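Local coordinates for halogenase (Chondromyces crocatus, PDB 3E1T), which probably carries out FAD-dependent chlorination in the biosynthesis of chondrochloren, as a variant member of the flavin-dependent halogenases, at residues D166-G169 / N170-V174; N384-E387 / R388-A392; S339-R342 / C343-F347. All coordinates share one frame; numbering follows the deposited sequence.

Contact 1: D166-G169 / N170-V174. With FAD (flavin-adenine dinucleotide), chain C.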
loop_
_atom_site.group_PDB
_atom_site.type_symbol
_atom_site.label_atom_id
_atom_site.label_comp_id
_atom_site.label_asym_id
_atom_site.label_seq_id
_atom_site.Cartn_x
_atom_site.Cartn_y
_atom_site.Cartn_z
ATOM N N ASP A 166 0.213 9.767 12.944
ATOM C CA ASP A 166 -0.592 8.555 12.846
ATOM C C ASP A 166 -0.029 7.666 11.741
ATOM O O ASP A 166 -0.102 8.001 10.550
ATOM C CB ASP A 166 -2.054 8.916 12.569
ATOM C CG ASP A 166 -2.985 7.712 12.590
ATOM O OD1 ASP A 166 -2.593 6.595 13.018
ATOM O OD2 ASP A 166 -4.140 7.889 12.177
ATOM N N ALA A 167 0.570 6.553 12.157
ATOM C CA ALA A 167 1.031 5.512 11.258
ATOM C C ALA A 167 0.336 4.243 11.697
ATOM O O ALA A 167 0.914 3.168 11.650
ATOM C CB ALA A 167 2.542 5.340 11.359
ATOM N N SER A 168 -0.901 4.366 12.155
ATOM C CA SER A 168 -1.551 3.210 12.771
ATOM C C SER A 168 -2.412 2.400 11.798
ATOM O O SER A 168 -3.244 1.585 12.214
ATOM C CB SER A 168 -2.319 3.629 14.024
ATOM O OG SER A 168 -3.388 4.494 13.717
ATOM N N GLY A 169 -2.187 2.608 10.501
ATOM C CA GLY A 169 -2.753 1.713 9.502
ATOM C C GLY A 169 -4.239 1.901 9.275
ATOM O O GLY A 169 -4.824 2.888 9.703
ATOM N N ASN A 170 -4.861 0.941 8.609
ATOM C CA ASN A 170 -6.220 1.138 8.108
ATOM C C ASN A 170 -7.264 1.234 9.220
ATOM O O ASN A 170 -8.322 1.844 9.043
ATOM C CB ASN A 170 -6.578 0.067 7.071
ATOM C CG ASN A 170 -6.898 -1.284 7.694
ATOM O OD1 ASN A 170 -6.001 -2.066 8.039
ATOM N ND2 ASN A 170 -8.179 -1.574 7.815
ATOM N N ARG A 171 -6.955 0.638 10.370
ATOM C CA ARG A 171 -7.862 0.687 11.513
ATOM C C ARG A 171 -7.568 1.862 12.449
ATOM O O ARG A 171 -7.943 1.817 13.617
ATOM C CB ARG A 171 -7.829 -0.632 12.301
ATOM C CG ARG A 171 -8.218 -1.875 11.501
ATOM C CD ARG A 171 -9.727 -2.029 11.343
ATOM N NE ARG A 171 -10.354 -2.584 12.544
ATOM C CZ ARG A 171 -11.667 -2.714 12.725
ATOM N NH1 ARG A 171 -12.524 -2.325 11.784
ATOM N NH2 ARG A 171 -12.127 -3.234 13.857
ATOM N N THR A 172 -6.891 2.901 11.957
ATOM C CA THR A 172 -6.611 4.081 12.778
ATOM C C THR A 172 -7.868 4.592 13.471
ATOM O O THR A 172 -8.961 4.634 12.875
ATOM C CB THR A 172 -5.988 5.240 11.971
ATOM O OG1 THR A 172 -6.017 6.430 12.771
ATOM C CG2 THR A 172 -6.766 5.505 10.671
ATOM N N ARG A 173 -7.712 4.964 14.739
ATOM C CA ARG A 173 -8.811 5.539 15.506
ATOM C C ARG A 173 -8.627 7.046 15.717
ATOM O O ARG A 173 -9.435 7.678 16.394
ATOM C CB ARG A 173 -9.022 4.775 16.839
ATOM C CG ARG A 173 -7.835 4.799 17.827
ATOM C CD ARG A 173 -7.931 3.674 18.890
ATOM N NE ARG A 173 -8.934 3.935 19.923
ATOM C CZ ARG A 173 -9.415 3.014 20.759
ATOM N NH1 ARG A 173 -8.999 1.752 20.696
ATOM N NH2 ARG A 173 -10.327 3.354 21.658
ATOM N N VAL A 174 -7.584 7.621 15.115
ATOM C CA VAL A 174 -7.253 9.034 15.339
ATOM C C VAL A 174 -7.163 9.896 14.080
ATOM O O VAL A 174 -7.042 11.124 14.171
ATOM C CB VAL A 174 -5.924 9.205 16.179
ATOM C CG1 VAL A 174 -6.037 8.508 17.547
ATOM C CG2 VAL A 174 -4.698 8.704 15.410
HETATM P PA FAD C . 0.238 -1.200 9.122
HETATM O O1A FAD C . 1.158 -2.179 8.441
HETATM O O2A FAD C . -1.199 -1.589 9.141
HETATM O O5B FAD C . 0.749 -1.048 10.647
HETATM C C5B FAD C . 0.129 -0.146 11.550
HETATM C C4B FAD C . 0.471 -0.549 12.987
HETATM O O4B FAD C . -0.223 0.257 13.917
HETATM C C3B FAD C . 0.057 -1.989 13.269
HETATM O O3B FAD C . 1.192 -2.681 13.738
HETATM C C2B FAD C . -0.990 -1.897 14.359
HETATM O O2B FAD C . -0.803 -2.918 15.298
HETATM C C1B FAD C . -0.712 -0.536 14.970
HETATM N N9A FAD C . -1.877 0.144 15.565
HETATM C C8A FAD C . -3.179 0.173 15.133
HETATM N N7A FAD C . -3.885 0.948 15.989
HETATM C C5A FAD C . -3.054 1.425 16.948
HETATM C C6A FAD C . -3.240 2.248 18.069
HETATM N N6A FAD C . -4.461 2.639 18.456
HETATM N N1A FAD C . -2.156 2.549 18.860
HETATM C C2A FAD C . -0.915 2.034 18.591
HETATM N N3A FAD C . -0.748 1.216 17.494
HETATM C C4A FAD C . -1.792 0.923 16.686
HETATM N N1 FAD C . 1.239 -3.791 0.170
HETATM C C2 FAD C . 2.399 -4.177 -0.442
HETATM O O2 FAD C . 3.367 -3.424 -0.372
HETATM N N3 FAD C . 2.442 -5.378 -1.127
HETATM C C4 FAD C . 1.325 -6.205 -1.188
HETATM O O4 FAD C . 1.366 -7.286 -1.778
HETATM C C4X FAD C . 0.144 -5.803 -0.577
HETATM N N5 FAD C . -0.988 -6.595 -0.614
HETATM C C5X FAD C . -2.146 -6.176 0.012
HETATM C C6 FAD C . -3.301 -6.964 -0.028
HETATM C C7 FAD C . -4.473 -6.526 0.609
HETATM C C7M FAD C . -5.755 -7.273 0.370
HETATM C C8 FAD C . -4.494 -5.299 1.282
HETATM C C8M FAD C . -5.781 -4.698 1.802
HETATM C C9 FAD C . -3.339 -4.526 1.326
HETATM C C9A FAD C . -2.165 -4.953 0.693
HETATM N N10 FAD C . -1.031 -4.166 0.759
HETATM C C10 FAD C . 0.118 -4.582 0.119
HETATM C "C1'" FAD C . -1.012 -2.896 1.591
HETATM C "C2'" FAD C . -0.277 -3.031 2.930
HETATM O "O2'" FAD C . -0.998 -3.944 3.731
HETATM C "C3'" FAD C . -0.203 -1.679 3.657
HETATM O "O3'" FAD C . -0.060 -0.620 2.736
HETATM C "C4'" FAD C . 0.961 -1.536 4.637
HETATM O "O4'" FAD C . 0.845 -2.510 5.651
HETATM C "C5'" FAD C . 0.923 -0.143 5.266
HETATM O "O5'" FAD C . 1.766 -0.107 6.384
HETATM P P FAD C . 1.487 0.895 7.608
HETATM O O1P FAD C . 2.775 1.091 8.378
HETATM O O2P FAD C . 0.982 2.211 7.107
HETATM O O3P FAD C . 0.305 0.234 8.436
HETATM O O HOH W 1 -4.306 -0.672 11.634
HETATM O O HOH W 2 -5.006 4.998 15.977
#
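With CG anti to the backbone N (chi1 -174°), D166 sends its carboxylate across to T172, whose OG1 is swung opposite its own N (chi1 168°); the two meet in a very short hydrogen bond, T172 OG1 to D166 OD2, 2.5 Å. The other oxygen, D166 OD1, serves S168: it accepts from S168 N at 2.9 Å, from above the carboxylate plane, closing an Asx turn, and from S168 OG in a second very short bond. T172 OG1 accepts from V174 N at 3.1 Å, which makes an ST turn, while V174 CG2 lies 3.4 Å from D166 OD2. An alanine in place of D166 would probably leave S168 N and T172 OG1 without their shared carboxylate, and S168 OG without one of its bonds. A type I beta turn runs from G169 to T172, closed by T172 N to G169 O at 3.1 Å. G169 CA lies 3.6 Å from FAD O3P. One water joins S168 OG to R173 N. S168 O approaches FAD C8A to 3.2 Å, and R173, salt-bridged to E133, brings CD near the adenine amino group. The loop after strand 163-166 thus lines the adenosine-diphosphate end of a Rossmann-type FAD site.

Contact 2: N384-E387 / R388-A392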
loop_
_atom_site.group_PDB
_atom_site.type_symbol
_atom_site.label_atom_id
_atom_site.label_comp_id
_atom_site.label_asym_id
_atom_site.label_seq_id
_atom_site.Cartn_x
_atom_site.Cartn_y
_atom_site.Cartn_z
ATOM N N ASN A 384 -15.567 7.323 -19.964
ATOM C CA ASN A 384 -15.101 8.275 -20.967
ATOM C C ASN A 384 -16.123 9.365 -21.337
ATOM O O ASN A 384 -16.097 10.459 -20.753
ATOM C CB ASN A 384 -14.547 7.549 -22.213
ATOM C CG ASN A 384 -15.394 6.335 -22.648
ATOM O OD1 ASN A 384 -15.052 5.660 -23.623
ATOM N ND2 ASN A 384 -16.488 6.059 -21.932
ATOM N N THR A 385 -17.019 9.061 -22.278
ATOM C CA THR A 385 -17.960 10.039 -22.855
ATOM C C THR A 385 -17.233 11.040 -23.759
ATOM O O THR A 385 -17.482 11.085 -24.968
ATOM C CB THR A 385 -18.793 10.802 -21.781
ATOM O OG1 THR A 385 -19.348 9.874 -20.842
ATOM C CG2 THR A 385 -19.924 11.604 -22.436
ATOM N N GLU A 386 -16.329 11.822 -23.168
ATOM C CA GLU A 386 -15.627 12.894 -23.874
ATOM C C GLU A 386 -14.690 12.361 -24.959
ATOM O O GLU A 386 -14.490 13.017 -25.986
ATOM C CB GLU A 386 -14.863 13.784 -22.885
ATOM C CG GLU A 386 -14.482 15.165 -23.425
ATOM C CD GLU A 386 -15.621 16.181 -23.366
ATOM O OE1 GLU A 386 -16.771 15.800 -23.042
ATOM O OE2 GLU A 386 -15.361 17.373 -23.647
ATOM N N GLU A 387 -14.118 11.179 -24.735
ATOM C CA GLU A 387 -13.310 10.533 -25.767
ATOM C C GLU A 387 -14.199 10.039 -26.912
ATOM O O GLU A 387 -13.809 10.100 -28.077
ATOM C CB GLU A 387 -12.462 9.390 -25.193
ATOM C CG GLU A 387 -11.436 8.836 -26.181
ATOM C CD GLU A 387 -10.430 7.890 -25.549
ATOM O OE1 GLU A 387 -9.218 8.063 -25.815
ATOM O OE2 GLU A 387 -10.841 6.977 -24.791
ATOM N N ARG A 388 -15.395 9.569 -26.568
ATOM C CA ARG A 388 -16.353 9.073 -27.551
ATOM C C ARG A 388 -16.910 10.199 -28.418
ATOM O O ARG A 388 -17.174 10.000 -29.609
ATOM C CB ARG A 388 -17.488 8.310 -26.860
ATOM C CG ARG A 388 -17.007 7.122 -26.030
ATOM C CD ARG A 388 -18.159 6.268 -25.513
ATOM N NE ARG A 388 -19.111 7.030 -24.702
ATOM C CZ ARG A 388 -19.942 6.490 -23.812
ATOM N NH1 ARG A 388 -19.934 5.176 -23.600
ATOM N NH2 ARG A 388 -20.774 7.266 -23.123
ATOM N N ALA A 389 -17.092 11.373 -27.815
ATOM C CA ALA A 389 -17.454 12.580 -28.550
ATOM C C ALA A 389 -16.324 12.951 -29.511
ATOM O O ALA A 389 -16.569 13.234 -30.681
ATOM C CB ALA A 389 -17.745 13.724 -27.591
ATOM N N ASN A 390 -15.092 12.933 -29.006
ATOM C CA ASN A 390 -13.893 13.176 -29.815
ATOM C C ASN A 390 -13.735 12.210 -30.993
ATOM O O ASN A 390 -13.364 12.627 -32.090
ATOM C CB ASN A 390 -12.632 13.138 -28.941
ATOM C CG ASN A 390 -12.260 14.501 -28.383
ATOM O OD1 ASN A 390 -11.833 15.397 -29.121
ATOM N ND2 ASN A 390 -12.398 14.662 -27.070
ATOM N N GLU A 391 -14.010 10.928 -30.758
ATOM C CA GLU A 391 -13.878 9.892 -31.790
ATOM C C GLU A 391 -14.904 10.080 -32.905
ATOM O O GLU A 391 -14.599 9.841 -34.075
ATOM C CB GLU A 391 -14.028 8.485 -31.197
ATOM C CG GLU A 391 -12.822 7.967 -30.409
ATOM C CD GLU A 391 -13.136 6.696 -29.607
ATOM O OE1 GLU A 391 -14.057 5.938 -30.006
ATOM O OE2 GLU A 391 -12.460 6.449 -28.580
ATOM N N ALA A 392 -16.117 10.482 -32.526
ATOM C CA ALA A 392 -17.186 10.753 -33.484
ATOM C C ALA A 392 -16.846 11.985 -34.334
ATOM O O ALA A 392 -17.081 12.000 -35.543
ATOM C CB ALA A 392 -18.512 10.937 -32.766
#
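R388 folds back over N384 and T385 at the start of helix 386-397, a solvent-exposed alpha-helix whose N-cap position is held by T385 without a side-chain capping bond. Van der Waals contacts come first. R388 CG stands anti to its carbonyl carbon (chi1 -58°), which directs the chain back toward the preceding turn; there R388 CG comes within 3.8 Å of N384 CG. The two side chains cross at about a right angle, and the amide end of N384 sits over one face of the guanidinium, toward its rim, with the planes inclined by 43°. A long polar approach stands apart, R388 NH2 to T385 OG1 at 3.7 Å. Charge enters at E387 and E391, one turn apart: E387 OE2 and E391 OE2 are 4.2 Å from each other, a like-charge pair likely to be eased by solvent at this exposed surface, and E391 OE2 also touches E387 CG. Hydrogen bonds make up the last group. A389 N donates to T385 O at 2.9 Å and E391 N to E387 O at 2.8 Å. E386 O accepts twice, from N390 N and, at 2.9 Å, from the side-chain donor N390 ND2, the two arriving from opposite faces of its plane.

Contact 3: S339-R342 / C343-F347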
loop_
_atom_site.group_PDB
_atom_site.type_symbol
_atom_site.label_atom_id
_atom_site.label_comp_id
_atom_site.label_asym_id
_atom_site.label_seq_id
_atom_site.Cartn_x
_atom_site.Cartn_y
_atom_site.Cartn_z
ATOM N N SER A 339 9.730 26.484 7.353
ATOM C CA SER A 339 8.574 26.607 8.240
ATOM C C SER A 339 7.786 25.306 8.212
ATOM O O SER A 339 7.918 24.513 7.269
ATOM C CB SER A 339 7.677 27.760 7.804
ATOM O OG SER A 339 7.106 27.503 6.534
ATOM N N GLU A 340 6.970 25.085 9.240
ATOM C CA GLU A 340 6.108 23.907 9.276
ATOM C C GLU A 340 5.197 23.828 8.043
ATOM O O GLU A 340 5.057 22.760 7.440
ATOM C CB GLU A 340 5.313 23.845 10.579
ATOM C CG GLU A 340 6.151 23.356 11.756
ATOM C CD GLU A 340 5.333 23.030 12.994
ATOM O OE1 GLU A 340 4.082 23.064 12.928
ATOM O OE2 GLU A 340 5.952 22.737 14.040
ATOM N N GLN A 341 4.627 24.961 7.644
ATOM C CA GLN A 341 3.748 24.990 6.483
ATOM C C GLN A 341 4.455 24.578 5.193
ATOM O O GLN A 341 3.937 23.740 4.462
ATOM C CB GLN A 341 3.061 26.343 6.315
ATOM C CG GLN A 341 1.913 26.291 5.326
ATOM C CD GLN A 341 0.869 27.344 5.589
ATOM O OE1 GLN A 341 1.013 28.491 5.169
ATOM N NE2 GLN A 341 -0.202 26.957 6.280
ATOM N N ARG A 342 5.629 25.154 4.917
ATOM C CA ARG A 342 6.375 24.819 3.700
ATOM C C ARG A 342 6.739 23.338 3.646
ATOM O O ARG A 342 6.591 22.700 2.602
ATOM C CB ARG A 342 7.631 25.690 3.521
ATOM C CG ARG A 342 8.453 25.310 2.289
ATOM C CD ARG A 342 9.447 26.382 1.846
ATOM N NE ARG A 342 9.760 26.243 0.420
ATOM C CZ ARG A 342 10.738 26.881 -0.226
ATOM N NH1 ARG A 342 11.540 27.735 0.411
ATOM N NH2 ARG A 342 10.916 26.658 -1.524
ATOM N N CYS A 343 7.185 22.793 4.774
ATOM C CA CYS A 343 7.642 21.408 4.826
ATOM C C CYS A 343 6.514 20.361 4.772
ATOM O O CYS A 343 6.655 19.327 4.110
ATOM C CB CYS A 343 8.551 21.192 6.036
ATOM S SG CYS A 343 10.199 21.895 5.778
ATOM N N PHE A 344 5.405 20.628 5.459
ATOM C CA PHE A 344 4.294 19.682 5.465
ATOM C C PHE A 344 3.403 19.825 4.222
ATOM O O PHE A 344 2.766 18.860 3.798
ATOM C CB PHE A 344 3.511 19.758 6.770
ATOM C CG PHE A 344 4.218 19.107 7.936
ATOM C CD1 PHE A 344 3.958 17.783 8.269
ATOM C CD2 PHE A 344 5.158 19.817 8.685
ATOM C CE1 PHE A 344 4.607 17.168 9.347
ATOM C CE2 PHE A 344 5.820 19.221 9.761
ATOM C CZ PHE A 344 5.539 17.888 10.102
ATOM N N GLU A 345 3.388 21.013 3.623
ATOM C CA GLU A 345 2.751 21.200 2.324
ATOM C C GLU A 345 3.501 20.428 1.241
ATOM O O GLU A 345 2.883 19.856 0.346
ATOM C CB GLU A 345 2.670 22.678 1.952
ATOM C CG GLU A 345 1.500 23.407 2.581
ATOM C CD GLU A 345 1.452 24.875 2.186
ATOM O OE1 GLU A 345 2.539 25.469 1.931
ATOM O OE2 GLU A 345 0.325 25.436 2.135
ATOM N N GLU A 346 4.829 20.399 1.343
ATOM C CA GLU A 346 5.665 19.631 0.422
ATOM C C GLU A 346 5.449 18.129 0.571
ATOM O O GLU A 346 5.377 17.399 -0.418
ATOM C CB GLU A 346 7.144 19.970 0.624
ATOM C CG GLU A 346 8.076 19.413 -0.466
ATOM C CD GLU A 346 7.861 20.056 -1.840
ATOM O OE1 GLU A 346 6.925 20.878 -2.013
ATOM O OE2 GLU A 346 8.629 19.726 -2.764
ATOM N N PHE A 347 5.375 17.676 1.819
ATOM C CA PHE A 347 5.042 16.312 2.137
ATOM C C PHE A 347 3.725 15.854 1.459
ATOM O O PHE A 347 3.722 14.861 0.743
ATOM C CB PHE A 347 4.943 16.179 3.662
ATOM C CG PHE A 347 3.982 15.120 4.128
ATOM C CD1 PHE A 347 4.118 13.801 3.716
ATOM C CD2 PHE A 347 2.953 15.444 4.993
ATOM C CE1 PHE A 347 3.249 12.823 4.164
ATOM C CE2 PHE A 347 2.077 14.482 5.438
ATOM C CZ PHE A 347 2.229 13.151 5.021
#
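C343 and F344 are bonded to S339 and E340 one turn back, in a local contact along the first turns of the long helix 340-368, which packs beside helix 315-333 and strand 298-300. C343 N donates to S339 O at 3.1 Å and F344 N to E340 O at 2.9 Å, the second nearly in line with the carbonyl bond; E345 N and E346 N continue the pattern to Q341 O and R342 O. S339 is the N-cap: its OG takes the amide of R342 at 3.2 Å in an almost straight bond (166°), supplying an acceptor for one of the first-turn N-H groups, which a helix itself leaves without an i-4 carbonyl. On the inward side, F344 CG stands anti to the carbonyl carbon (chi1 -75°), and this lays the ring edge-on to E340 O, with CD2 3.2 Å away and the oxygen in the ring plane. The F344 side chain also touches A299, while C343 packs on A329. Outward, E345 lies obliquely across Q341: its CG is 3.1 Å from Q341 O, and its CD is 3.5 Å from Q341 CG, with carboxylate and amide planes only 23° apart. The acidic ends of the other two glutamates look elsewhere. E340 forms salt bridges with R143 and R162, and E346 pairs with R349 and R350, farther along the helix.

From the N terminus the order is contact 1, contact 3, contact 2, and each closes within one continuous stretch, so none nests in or crosses another. Contact 1 folds the loop leaving strand 163-166 at the FAD site. Contact 3 follows much later, at the start of helix 340-368; its nearest atoms are about 8 Å from those of contact 1. Strand 298-300 lies between them in the fold: D166 makes backbone hydrogen bonds with A299, and the side chains of F344 and F347 touch A299. Contact 2 begins helix 386-397, its nearest atoms about 29 Å from either of the others. Contact 1 forms part of the FAD pocket, contact 3 joins helix 340-368 to strand 298-300, and contact 2 lies at the periphery.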